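Local coordinates for ABC transporter, periplasmic solute-binding protein (Rhizobium meliloti, PDB 4WED), which probably serves as the periplasmic binding protein of an ABC importer, capturing a peptide, nickel or a related solute for uptake, at residues W58-K70 with F183-I195. Sequence-based numbering, arbitrary orientation.
Sequences WAIQDLMFEPLVK and FKEPVGTGPWVQI. With NA (sodium ion), chain B.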
ATOM      1  N   TRP A  58       5.782 -11.271   4.910  1.00 65.37           N
ATOM      2  CA  TRP A  58       6.687 -10.101   4.951  1.00 60.42           C
ATOM      3  C   TRP A  58       6.912  -9.570   6.361  1.00 58.09           C
ATOM      4  O   TRP A  58       8.033  -9.337   6.774  1.00 61.02           O
ATOM      5  CB  TRP A  58       6.156  -8.973   4.070  1.00 57.26           C
ATOM      6  CG  TRP A  58       6.039  -9.332   2.606  1.00 59.79           C
ATOM      7  CD1 TRP A  58       7.003  -9.249   1.666  1.00 57.79           C
ATOM      8  CD2 TRP A  58       4.860  -9.793   1.929  1.00 60.64           C
ATOM      9  NE1 TRP A  58       6.522  -9.658   0.441  1.00 58.44           N
ATOM     10  CE2 TRP A  58       5.202  -9.977   0.572  1.00 59.18           C
ATOM     11  CE3 TRP A  58       3.545 -10.054   2.342  1.00 59.05           C
ATOM     12  CZ2 TRP A  58       4.291 -10.434  -0.374  1.00 61.89           C
ATOM     13  CZ3 TRP A  58       2.628 -10.512   1.408  1.00 61.54           C
ATOM     14  CH2 TRP A  58       3.010 -10.703   0.055  1.00 65.29           C
ATOM     15  N   ALA A  59       5.834  -9.391   7.107  1.00 58.09           N
ATOM     16  CA  ALA A  59       5.939  -8.871   8.452  1.00 56.06           C
ATOM     17  C   ALA A  59       6.874  -9.670   9.356  1.00 55.94           C
ATOM     18  O   ALA A  59       7.450  -9.141  10.287  1.00 60.28           O
ATOM     19  CB  ALA A  59       4.554  -8.793   9.055  1.00 56.87           C
ATOM     20  N   ILE A  60       7.045 -10.946   9.076  1.00 56.84           N
ATOM     21  CA  ILE A  60       7.959 -11.791   9.871  1.00 60.67           C
ATOM     22  C   ILE A  60       9.374 -11.485   9.528  1.00 62.24           C
ATOM     23  O   ILE A  60      10.207 -11.358  10.424  1.00 60.68           O
ATOM     24  CB  ILE A  60       7.768 -13.299   9.585  1.00 63.45           C
ATOM     25  CG1 ILE A  60       6.326 -13.747   9.882  1.00 66.38           C
ATOM     26  CG2 ILE A  60       8.724 -14.147  10.410  1.00 65.58           C
ATOM     27  CD1 ILE A  60       5.843 -13.521  11.308  1.00 69.70           C
ATOM     28  N   GLN A  61       9.635 -11.296   8.246  1.00 65.10           N
ATOM     29  CA  GLN A  61      10.950 -10.933   7.744  1.00 61.39           C
ATOM     30  C   GLN A  61      11.363  -9.612   8.339  1.00 58.48           C
ATOM     31  O   GLN A  61      12.508  -9.395   8.660  1.00 57.58           O
ATOM     32  CB  GLN A  61      10.930 -10.849   6.228  1.00 59.64           C
ATOM     33  CG  GLN A  61      11.173 -12.169   5.542  1.00 60.12           C
ATOM     34  CD  GLN A  61      10.604 -12.222   4.157  1.00 63.93           C
ATOM     35  OE1 GLN A  61       9.490 -11.813   3.918  1.00 66.52           O
ATOM     36  NE2 GLN A  61      11.375 -12.732   3.235  1.00 67.76           N
ATOM     37  N   ASP A  62      10.392  -8.737   8.507  1.00 61.82           N
ATOM     38  CA  ASP A  62      10.621  -7.420   9.050  1.00 57.28           C
ATOM     39  C   ASP A  62      11.120  -7.468  10.479  1.00 59.58           C
ATOM     40  O   ASP A  62      11.671  -6.505  10.971  1.00 55.49           O
ATOM     41  CB  ASP A  62       9.361  -6.590   8.928  1.00 59.41           C
ATOM     42  CG  ASP A  62       9.543  -5.194   9.403  1.00 57.28           C
ATOM     43  OD1 ASP A  62      10.517  -4.534   9.046  1.00 52.74           O
ATOM     44  OD2 ASP A  62       8.688  -4.752  10.151  1.00 59.43           O
ATOM     45  N   LEU A  63      10.896  -8.587  11.147  1.00 57.56           N
ATOM     46  CA  LEU A  63      11.391  -8.815  12.500  1.00 64.10           C
ATOM     47  C   LEU A  63      12.899  -8.846  12.702  1.00 61.69           C
ATOM     48  O   LEU A  63      13.390  -8.398  13.706  1.00 61.86           O
ATOM     49  CB  LEU A  63      10.800 -10.099  13.046  1.00 67.96           C
ATOM     50  CG  LEU A  63       9.332  -9.965  13.366  1.00 67.44           C
ATOM     51  CD1 LEU A  63       8.761 -11.335  13.633  1.00 69.48           C
ATOM     52  CD2 LEU A  63       9.195  -9.062  14.571  1.00 73.70           C
HETATM   53  N   MSE A  64      13.620  -9.428  11.767  1.00 61.10           N
HETATM   54  CA  MSE A  64      15.072  -9.596  11.867  1.00 65.15           C
HETATM   55  C   MSE A  64      15.822  -9.051  10.698  1.00 60.86           C
HETATM   56  O   MSE A  64      17.041  -8.936  10.763  1.00 68.51           O
HETATM   57  CB  MSE A  64      15.429 -11.093  12.030  1.00 71.38           C
HETATM   58  CG  MSE A  64      15.400 -11.898  10.733  1.00 76.02           C
HETATM   59 SE   MSE A  64      13.560 -12.379  10.187  1.00 95.03          SE
HETATM   60  CE  MSE A  64      13.271 -13.707  11.639  1.00 77.68           C
ATOM     61  N   PHE A  65      15.145  -8.753   9.600  1.00 58.61           N
ATOM     62  CA  PHE A  65      15.840  -8.168   8.461  1.00 56.86           C
ATOM     63  C   PHE A  65      15.656  -6.663   8.416  1.00 55.47           C
ATOM     64  O   PHE A  65      14.579  -6.126   8.694  1.00 57.37           O
ATOM     65  CB  PHE A  65      15.493  -8.900   7.150  1.00 55.47           C
ATOM     66  CG  PHE A  65      15.944 -10.367   7.146  1.00 56.20           C
ATOM     67  CD1 PHE A  65      17.304 -10.695   7.216  1.00 59.44           C
ATOM     68  CD2 PHE A  65      15.035 -11.396   7.053  1.00 55.51           C
ATOM     69  CE1 PHE A  65      17.724 -12.015   7.185  1.00 60.24           C
ATOM     70  CE2 PHE A  65      15.446 -12.724   7.041  1.00 59.22           C
ATOM     71  CZ  PHE A  65      16.795 -13.032   7.120  1.00 61.01           C
ATOM     72  N   GLU A  66      16.734  -5.971   8.097  1.00 56.06           N
ATOM     73  CA  GLU A  66      16.683  -4.525   8.023  1.00 56.01           C
ATOM     74  C   GLU A  66      17.130  -4.037   6.685  1.00 57.14           C
ATOM     75  O   GLU A  66      17.968  -4.663   6.042  1.00 60.84           O
ATOM     76  CB  GLU A  66      17.515  -3.890   9.119  1.00 58.23           C
ATOM     77  CG  GLU A  66      16.813  -3.871  10.464  1.00 59.92           C
ATOM     78  CD  GLU A  66      17.653  -3.242  11.562  1.00 65.17           C
ATOM     79  OE1 GLU A  66      18.850  -3.609  11.594  1.00 65.88           O
ATOM     80  OE2 GLU A  66      17.128  -2.412  12.385  1.00 64.33           O
ATOM     81  N   PRO A  67      16.537  -2.919   6.228  1.00 55.09           N
ATOM     82  CA  PRO A  67      16.975  -2.279   4.986  1.00 52.41           C
ATOM     83  C   PRO A  67      18.020  -1.171   5.210  1.00 52.54           C
ATOM     84  O   PRO A  67      18.323  -0.779   6.345  1.00 50.31           O
ATOM     85  CB  PRO A  67      15.684  -1.637   4.483  1.00 52.53           C
ATOM     86  CG  PRO A  67      15.045  -1.176   5.760  1.00 53.67           C
ATOM     87  CD  PRO A  67      15.389  -2.217   6.818  1.00 51.01           C
ATOM     88  N   LEU A  68      18.512  -0.626   4.104  1.00 51.61           N
ATOM     89  CA  LEU A  68      19.348   0.541   4.157  1.00 54.13           C
ATOM     90  C   LEU A  68      18.580   1.742   4.707  1.00 53.31           C
ATOM     91  O   LEU A  68      19.081   2.480   5.571  1.00 52.75           O
ATOM     92  CB  LEU A  68      19.823   0.882   2.735  1.00 56.87           C
ATOM     93  CG  LEU A  68      20.789  -0.134   2.157  1.00 54.23           C
ATOM     94  CD1 LEU A  68      20.932   0.111   0.666  1.00 57.84           C
ATOM     95  CD2 LEU A  68      22.141  -0.034   2.838  1.00 52.75           C
ATOM     96  N   VAL A  69      17.383   1.950   4.167  1.00 51.45           N
ATOM     97  CA  VAL A  69      16.514   3.048   4.593  1.00 52.20           C
ATOM     98  C   VAL A  69      15.158   2.466   4.871  1.00 52.98           C
ATOM     99  O   VAL A  69      14.776   1.458   4.273  1.00 52.58           O
ATOM    100  CB  VAL A  69      16.361   4.149   3.515  1.00 54.37           C
ATOM    101  CG1 VAL A  69      17.679   4.846   3.300  1.00 56.14           C
ATOM    102  CG2 VAL A  69      15.864   3.609   2.185  1.00 51.98           C
ATOM    103  N   LYS A  70      14.462   3.095   5.806  1.00 54.51           N
ATOM    104  CA  LYS A  70      13.144   2.694   6.221  1.00 52.63           C
ATOM    105  C   LYS A  70      12.102   3.640   5.619  1.00 48.63           C
ATOM    106  O   LYS A  70      12.329   4.879   5.448  1.00 45.75           O
ATOM    107  CB  LYS A  70      13.029   2.681   7.750  1.00 59.02           C
ATOM    108  CG  LYS A  70      13.227   1.292   8.371  1.00 69.32           C
ATOM    109  N   PHE A 183      20.207 -19.802   0.982  1.00 82.26           N
ATOM    110  CA  PHE A 183      19.743 -19.383   2.299  1.00 80.58           C
ATOM    111  C   PHE A 183      19.546 -20.588   3.257  1.00 84.54           C
ATOM    112  O   PHE A 183      18.891 -21.589   2.919  1.00 85.04           O
ATOM    113  CB  PHE A 183      18.448 -18.594   2.177  1.00 76.51           C
ATOM    114  CG  PHE A 183      17.746 -18.347   3.496  1.00 70.79           C
ATOM    115  CD1 PHE A 183      16.818 -19.266   3.996  1.00 71.89           C
ATOM    116  CD2 PHE A 183      17.988 -17.194   4.216  1.00 66.83           C
ATOM    117  CE1 PHE A 183      16.169 -19.049   5.200  1.00 68.53           C
ATOM    118  CE2 PHE A 183      17.317 -16.935   5.408  1.00 66.00           C
ATOM    119  CZ  PHE A 183      16.420 -17.867   5.907  1.00 68.75           C
ATOM    120  N   LYS A 184      20.148 -20.464   4.442  1.00 83.56           N
ATOM    121  CA  LYS A 184      20.067 -21.445   5.510  1.00 82.90           C
ATOM    122  C   LYS A 184      19.251 -20.834   6.659  1.00 82.64           C
ATOM    123  O   LYS A 184      18.043 -20.991   6.677  1.00 89.49           O
ATOM    124  CB  LYS A 184      21.475 -21.857   5.943  1.00 84.43           C
ATOM    125  CG  LYS A 184      22.089 -22.939   5.053  1.00 87.22           C
ATOM    126  N   GLU A 185      19.875 -20.092   7.573  1.00 98.42           N
ATOM    127  CA  GLU A 185      19.178 -19.555   8.741  1.00 91.29           C
ATOM    128  C   GLU A 185      18.908 -18.042   8.603  1.00 88.35           C
ATOM    129  O   GLU A 185      19.651 -17.336   7.917  1.00 88.92           O
ATOM    130  CB  GLU A 185      19.981 -19.841  10.012  1.00 93.37           C
ATOM    131  N   PRO A 186      17.846 -17.531   9.270  1.00 82.19           N
ATOM    132  CA  PRO A 186      17.475 -16.135   9.075  1.00 76.00           C
ATOM    133  C   PRO A 186      18.277 -15.181   9.957  1.00 72.91           C
ATOM    134  O   PRO A 186      17.740 -14.597  10.912  1.00 68.36           O
ATOM    135  CB  PRO A 186      15.996 -16.122   9.450  1.00 75.07           C
ATOM    136  CG  PRO A 186      15.916 -17.150  10.552  1.00 79.54           C
ATOM    137  CD  PRO A 186      16.966 -18.202  10.252  1.00 81.78           C
ATOM    138  N   VAL A 187      19.541 -14.999   9.563  1.00 72.57           N
ATOM    139  CA  VAL A 187      20.536 -14.208  10.289  1.00 70.93           C
ATOM    140  C   VAL A 187      20.633 -12.796   9.698  1.00 68.56           C
ATOM    141  O   VAL A 187      21.540 -12.484   8.929  1.00 70.02           O
ATOM    142  CB  VAL A 187      21.935 -14.884  10.213  1.00 73.87           C
ATOM    143  CG1 VAL A 187      22.955 -14.178  11.102  1.00 74.75           C
ATOM    144  CG2 VAL A 187      21.841 -16.349  10.596  1.00 76.78           C
ATOM    145  N   GLY A 188      19.701 -11.946  10.082  1.00 64.38           N
ATOM    146  CA  GLY A 188      19.742 -10.545   9.717  1.00 62.80           C
ATOM    147  C   GLY A 188      20.375  -9.720  10.816  1.00 62.82           C
ATOM    148  O   GLY A 188      21.061 -10.257  11.654  1.00 64.08           O
ATOM    149  N   THR A 189      20.127  -8.412  10.777  1.00 62.79           N
ATOM    150  CA  THR A 189      20.648  -7.430  11.761  1.00 65.53           C
ATOM    151  C   THR A 189      19.569  -6.882  12.693  1.00 64.31           C
ATOM    152  O   THR A 189      19.843  -6.084  13.578  1.00 64.09           O
ATOM    153  CB  THR A 189      21.237  -6.201  11.051  1.00 66.92           C
ATOM    154  OG1 THR A 189      20.305  -5.718  10.074  1.00 64.18           O
ATOM    155  CG2 THR A 189      22.513  -6.584  10.345  1.00 69.80           C
ATOM    156  N   GLY A 190      18.336  -7.305  12.455  1.00 63.47           N
ATOM    157  CA  GLY A 190      17.178  -6.728  13.133  1.00 64.61           C
ATOM    158  C   GLY A 190      17.050  -7.085  14.633  1.00 64.23           C
ATOM    159  O   GLY A 190      17.824  -7.881  15.180  1.00 64.79           O
ATOM    160  N   PRO A 191      16.076  -6.473  15.296  1.00 63.76           N
ATOM    161  CA  PRO A 191      15.923  -6.589  16.750  1.00 68.02           C
ATOM    162  C   PRO A 191      15.525  -7.968  17.303  1.00 68.54           C
ATOM    163  O   PRO A 191      15.748  -8.190  18.466  1.00 77.97           O
ATOM    164  CB  PRO A 191      14.870  -5.523  17.076  1.00 69.37           C
ATOM    165  CG  PRO A 191      14.199  -5.183  15.771  1.00 65.26           C
ATOM    166  CD  PRO A 191      15.090  -5.582  14.666  1.00 62.74           C
ATOM    167  N   TRP A 192      15.023  -8.892  16.471  1.00 67.65           N
ATOM    168  CA  TRP A 192      14.487 -10.191  16.872  1.00 67.97           C
ATOM    169  C   TRP A 192      15.254 -11.369  16.285  1.00 70.16           C
ATOM    170  O   TRP A 192      15.581 -11.361  15.113  1.00 67.64           O
ATOM    171  CB  TRP A 192      13.028 -10.306  16.411  1.00 66.54           C
ATOM    172  CG  TRP A 192      12.152  -9.320  17.079  1.00 67.49           C
ATOM    173  CD1 TRP A 192      11.685  -8.153  16.560  1.00 68.18           C
ATOM    174  CD2 TRP A 192      11.707  -9.366  18.440  1.00 69.12           C
ATOM    175  NE1 TRP A 192      10.941  -7.481  17.501  1.00 68.59           N
ATOM    176  CE2 TRP A 192      10.929  -8.218  18.660  1.00 69.94           C
ATOM    177  CE3 TRP A 192      11.865 -10.309  19.494  1.00 73.89           C
ATOM    178  CZ2 TRP A 192      10.320  -7.956  19.886  1.00 73.87           C
ATOM    179  CZ3 TRP A 192      11.276 -10.061  20.710  1.00 74.21           C
ATOM    180  CH2 TRP A 192      10.508  -8.885  20.901  1.00 76.81           C
ATOM    181  N   VAL A 193      15.521 -12.383  17.117  1.00 73.38           N
ATOM    182  CA  VAL A 193      16.191 -13.607  16.707  1.00 75.27           C
ATOM    183  C   VAL A 193      15.144 -14.697  16.658  1.00 76.97           C
ATOM    184  O   VAL A 193      14.453 -14.905  17.643  1.00 83.55           O
ATOM    185  CB  VAL A 193      17.250 -14.025  17.732  1.00 79.39           C
ATOM    186  CG1 VAL A 193      17.921 -15.327  17.324  1.00 82.77           C
ATOM    187  CG2 VAL A 193      18.294 -12.953  17.886  1.00 80.41           C
ATOM    188  N   GLN A 194      15.019 -15.394  15.533  1.00 77.24           N
ATOM    189  CA  GLN A 194      14.128 -16.576  15.435  1.00 78.36           C
ATOM    190  C   GLN A 194      14.620 -17.674  16.344  1.00 83.63           C
ATOM    191  O   GLN A 194      15.735 -18.160  16.180  1.00 88.26           O
ATOM    192  CB  GLN A 194      14.021 -17.094  13.994  1.00 74.87           C
ATOM    193  CG  GLN A 194      13.280 -18.414  13.856  1.00 77.04           C
ATOM    194  CD  GLN A 194      12.547 -18.562  12.528  1.00 75.20           C
ATOM    195  OE1 GLN A 194      11.619 -17.771  12.216  1.00 71.32           O
ATOM    196  NE2 GLN A 194      12.924 -19.592  11.748  1.00 77.14           N
ATOM    197  N   ILE A 195      13.815 -18.044  17.332  1.00 86.47           N
ATOM    198  CA  ILE A 195      14.196 -19.171  18.216  1.00 93.74           C
ATOM    199  C   ILE A 195      13.648 -20.507  17.708  1.00 93.00           C
ATOM    200  O   ILE A 195      14.253 -21.558  17.925  1.00101.35           O
ATOM    201  CB  ILE A 195      13.728 -18.917  19.668  1.00 99.81           C
ATOM    202  CG1 ILE A 195      14.415 -17.659  20.254  1.00102.67           C
ATOM    203  CG2 ILE A 195      14.010 -20.110  20.548  1.00106.99           C
ATOM    204  CD1 ILE A 195      15.806 -17.875  20.839  1.00104.83           C
TER
HETATM  205 NA    NA B 601       9.231  -2.472  10.219  1.00 63.85          NA
HETATM  206  O   HOH W   1      19.113  -7.301   8.189  1.00 52.16           O
HETATM  207  O   HOH W   2      10.775  -1.775   8.290  1.00 60.52           O
HETATM  208  O   HOH W   3       7.560  -2.577  11.996  1.00 63.11           O
HETATM  209  O   HOH W   4      10.850  -3.304  11.222  1.00 68.67           O
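The indole of Trp-192 takes the carbonyl oxygen of Leu-63 at its edge, in the ring plane, while CD2 of Leu-63 reaches CD1 of Trp-192 at 3.3 Å. CG of selenomethionine Met-64 sits over the centre of one face of the Phe-65 ring, 3.7 Å above its plane. That ring's CZ lies 3.7 Å from CA of Pro-186, the centre of an inverse gamma turn, and meets Phe-183 at the latter's edge. Two hydrogen bonds join the backbones: Trp-192 N donates to Leu-63 O (3.2 Å), and Gly-190 N to Met-64 O (2.7 Å) from well above the carbonyl plane. The extended chain of Glu-66 carries OE1 across to Thr-189 OG1, which donates to its anti lone pair (3.0 Å); Tyr-210 and Trp-211 also bond the carboxylate. With alanine in place of Glu-66, all three would probably lose their carboxylate partner, the threonine hydroxyl becoming freer to turn. A water accepting from Glu-66 N and Thr-189 N bridges the segments. In this family 5 solute-binding protein, residues 63-66, next to sodium-binding Asp-62, are thus tied to the start of strand 192-197, an outermost strand of a mixed sheet, with Phe-204 of adjacent strand 201-206 touching Leu-63, Met-64 and Trp-192.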